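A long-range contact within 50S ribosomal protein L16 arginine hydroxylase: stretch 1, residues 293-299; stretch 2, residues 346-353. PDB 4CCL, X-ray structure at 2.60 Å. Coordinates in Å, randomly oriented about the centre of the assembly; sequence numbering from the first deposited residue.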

# COMPACT_ATOMS: atom_id res chain seq x y z
N ILE B 293 -5.52 0.18 41.33
CA ILE B 293 -6.67 0.33 40.43
C ILE B 293 -7.83 -0.51 40.95
O ILE B 293 -8.97 -0.05 41.02
CB ILE B 293 -6.31 -0.08 38.99
CG1 ILE B 293 -5.46 1.01 38.35
CG2 ILE B 293 -7.58 -0.31 38.18
CD1 ILE B 293 -4.87 0.62 37.03
N TYR B 294 -7.51 -1.75 41.33
CA TYR B 294 -8.47 -2.62 42.00
C TYR B 294 -9.05 -1.88 43.19
O TYR B 294 -10.26 -1.74 43.32
CB TYR B 294 -7.78 -3.91 42.47
CG TYR B 294 -8.71 -4.94 43.11
CD1 TYR B 294 -9.25 -4.73 44.38
CD2 TYR B 294 -9.02 -6.13 42.46
CE1 TYR B 294 -10.09 -5.66 44.96
CE2 TYR B 294 -9.86 -7.07 43.04
CZ TYR B 294 -10.39 -6.83 44.29
OH TYR B 294 -11.22 -7.75 44.87
N ASP B 295 -8.16 -1.39 44.06
CA ASP B 295 -8.56 -0.69 45.27
C ASP B 295 -9.36 0.57 44.96
O ASP B 295 -10.44 0.76 45.52
CB ASP B 295 -7.35 -0.36 46.15
CG ASP B 295 -6.77 -1.58 46.83
OD1 ASP B 295 -7.53 -2.54 47.10
OD2 ASP B 295 -5.55 -1.58 47.11
N ALA B 296 -8.84 1.41 44.08
CA ALA B 296 -9.53 2.64 43.69
C ALA B 296 -10.96 2.37 43.25
O ALA B 296 -11.89 3.03 43.70
CB ALA B 296 -8.78 3.36 42.58
N LEU B 297 -11.12 1.37 42.39
CA LEU B 297 -12.46 1.00 41.92
C LEU B 297 -13.34 0.48 43.05
O LEU B 297 -14.48 0.92 43.21
CB LEU B 297 -12.36 -0.03 40.80
CG LEU B 297 -11.90 0.54 39.45
CD1 LEU B 297 -11.82 -0.56 38.41
CD2 LEU B 297 -12.85 1.64 39.00
N LYS B 298 -12.81 -0.45 43.85
CA LYS B 298 -13.56 -1.00 44.98
C LYS B 298 -13.80 0.04 46.07
O LYS B 298 -14.69 -0.12 46.91
CB LYS B 298 -12.83 -2.22 45.56
CG LYS B 298 -12.99 -3.48 44.73
CD LYS B 298 -14.41 -4.02 44.82
CE LYS B 298 -14.69 -5.07 43.76
NZ LYS B 298 -13.79 -6.25 43.88
N GLN B 299 -13.02 1.12 46.03
CA GLN B 299 -13.14 2.20 47.00
C GLN B 299 -14.26 3.15 46.59
O GLN B 299 -14.59 4.10 47.30
CB GLN B 299 -11.82 2.97 47.10
CG GLN B 299 -11.62 3.79 48.35
CD GLN B 299 -10.29 4.52 48.35
OE1 GLN B 299 -9.63 4.63 47.32
NE2 GLN B 299 -9.89 5.02 49.52
N ASN B 346 -19.77 -2.72 36.75
CA ASN B 346 -19.68 -2.98 35.32
C ASN B 346 -18.60 -4.00 34.99
O ASN B 346 -18.68 -4.68 33.97
CB ASN B 346 -19.42 -1.67 34.57
CG ASN B 346 -20.32 -0.54 35.04
OD1 ASN B 346 -19.85 0.56 35.33
ND2 ASN B 346 -21.62 -0.82 35.14
N PHE B 347 -17.59 -4.09 35.85
CA PHE B 347 -16.51 -5.05 35.66
C PHE B 347 -16.89 -6.46 36.12
O PHE B 347 -16.46 -7.45 35.53
CB PHE B 347 -15.23 -4.58 36.36
CG PHE B 347 -14.60 -3.37 35.71
CD1 PHE B 347 -14.01 -3.47 34.46
CD2 PHE B 347 -14.62 -2.14 36.35
CE1 PHE B 347 -13.44 -2.37 33.86
CE2 PHE B 347 -14.05 -1.04 35.75
CZ PHE B 347 -13.46 -1.15 34.51
N GLY B 348 -17.70 -6.54 37.17
CA GLY B 348 -18.12 -7.82 37.70
C GLY B 348 -16.97 -8.59 38.33
O GLY B 348 -16.27 -8.07 39.20
N ASP B 349 -16.77 -9.83 37.90
CA ASP B 349 -15.74 -10.70 38.45
C ASP B 349 -14.39 -10.53 37.77
O ASP B 349 -13.41 -11.16 38.16
CB ASP B 349 -16.18 -12.16 38.38
CG ASP B 349 -17.36 -12.47 39.28
OD1 ASP B 349 -17.49 -11.82 40.34
OD2 ASP B 349 -18.16 -13.36 38.92
N ALA B 350 -14.34 -9.67 36.75
CA ALA B 350 -13.13 -9.51 35.93
C ALA B 350 -11.92 -9.00 36.71
O ALA B 350 -10.79 -9.40 36.44
CB ALA B 350 -13.43 -8.61 34.74
N LEU B 351 -12.16 -8.11 37.67
CA LEU B 351 -11.08 -7.52 38.47
C LEU B 351 -10.31 -8.56 39.28
O LEU B 351 -9.14 -8.34 39.61
CB LEU B 351 -11.62 -6.42 39.39
CG LEU B 351 -12.21 -5.16 38.76
CD1 LEU B 351 -12.74 -4.25 39.85
CD2 LEU B 351 -11.19 -4.43 37.89
N GLU B 352 -10.95 -9.67 39.59
CA GLU B 352 -10.32 -10.74 40.36
C GLU B 352 -9.21 -11.41 39.56
O GLU B 352 -8.21 -11.85 40.12
CB GLU B 352 -11.36 -11.77 40.82
CG GLU B 352 -12.67 -11.17 41.35
CD GLU B 352 -12.45 -10.17 42.48
OE1 GLU B 352 -11.54 -10.39 43.31
OE2 GLU B 352 -13.20 -9.18 42.54
N ASP B 353 -9.40 -11.49 38.25
CA ASP B 353 -8.40 -12.05 37.34
C ASP B 353 -7.24 -11.07 37.19
O ASP B 353 -7.43 -9.96 36.69
CB ASP B 353 -9.04 -12.32 35.97
CG ASP B 353 -8.10 -13.05 35.01
OD1 ASP B 353 -6.90 -13.20 35.32
OD2 ASP B 353 -8.58 -13.47 33.93

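A regular helix can receive an irregular segment from far along the chain if side chains, rather than backbone, do the joining, and this contact is a compact example. Residues 293-298 belong to a helix that begins earlier in the chain, with Leu297 N bonded to Ile293 O and Lys298 N to Tyr294 O, both at 2.9 Å. The second stretch is less regular. From Phe347 the chain enters a type II' turn ending at Ala350, closed by a weak hydrogen bond from Ala350 N to Phe347 O (3.3 Å). Gly348 takes positive phi there, a conformation that favours glycine. Residues 350-352 then resume helical phi/psi without the regular bonds. The backbones come closest at Tyr294 CA and Leu351 CA, 6.6 Å apart, and no backbone hydrogen bond crosses.

The gap is filled first by apolar groups. Leu297, Phe347 and Leu351 all direct their CA-to-CB bonds toward the opposing stretch, and Leu297 CD1 lies 3.5 Å from Phe347 CE2 and 4.0 Å from Leu351 CD2. One methyl thus touches both partners, keeping hydrocarbon surface from water. Leu351, the residue most covered by the other stretch, also meets the tyrosine, its CB 4.0 Å from Tyr294 CD2.

Polar chemistry gathers at Glu352. Tyr294, chi1 t, leaves its backbone sideways, yet its long ring carries the hydroxyl across, and Tyr294 OH donates a hydrogen bond to Glu352 OE1 (3.1 Å) near the ring plane. Lys298, one helical turn later, likewise starts sideways and reaches over with its end. Lys298 NZ forms a salt bridge with Glu352 OE2 at 3.3 Å, where opposite charges reinforce a weak hydrogen bond. A single carboxylate thereby ties two helix residues to the irregular segment, beside the apolar contact of Leu297, Phe347 and Leu351.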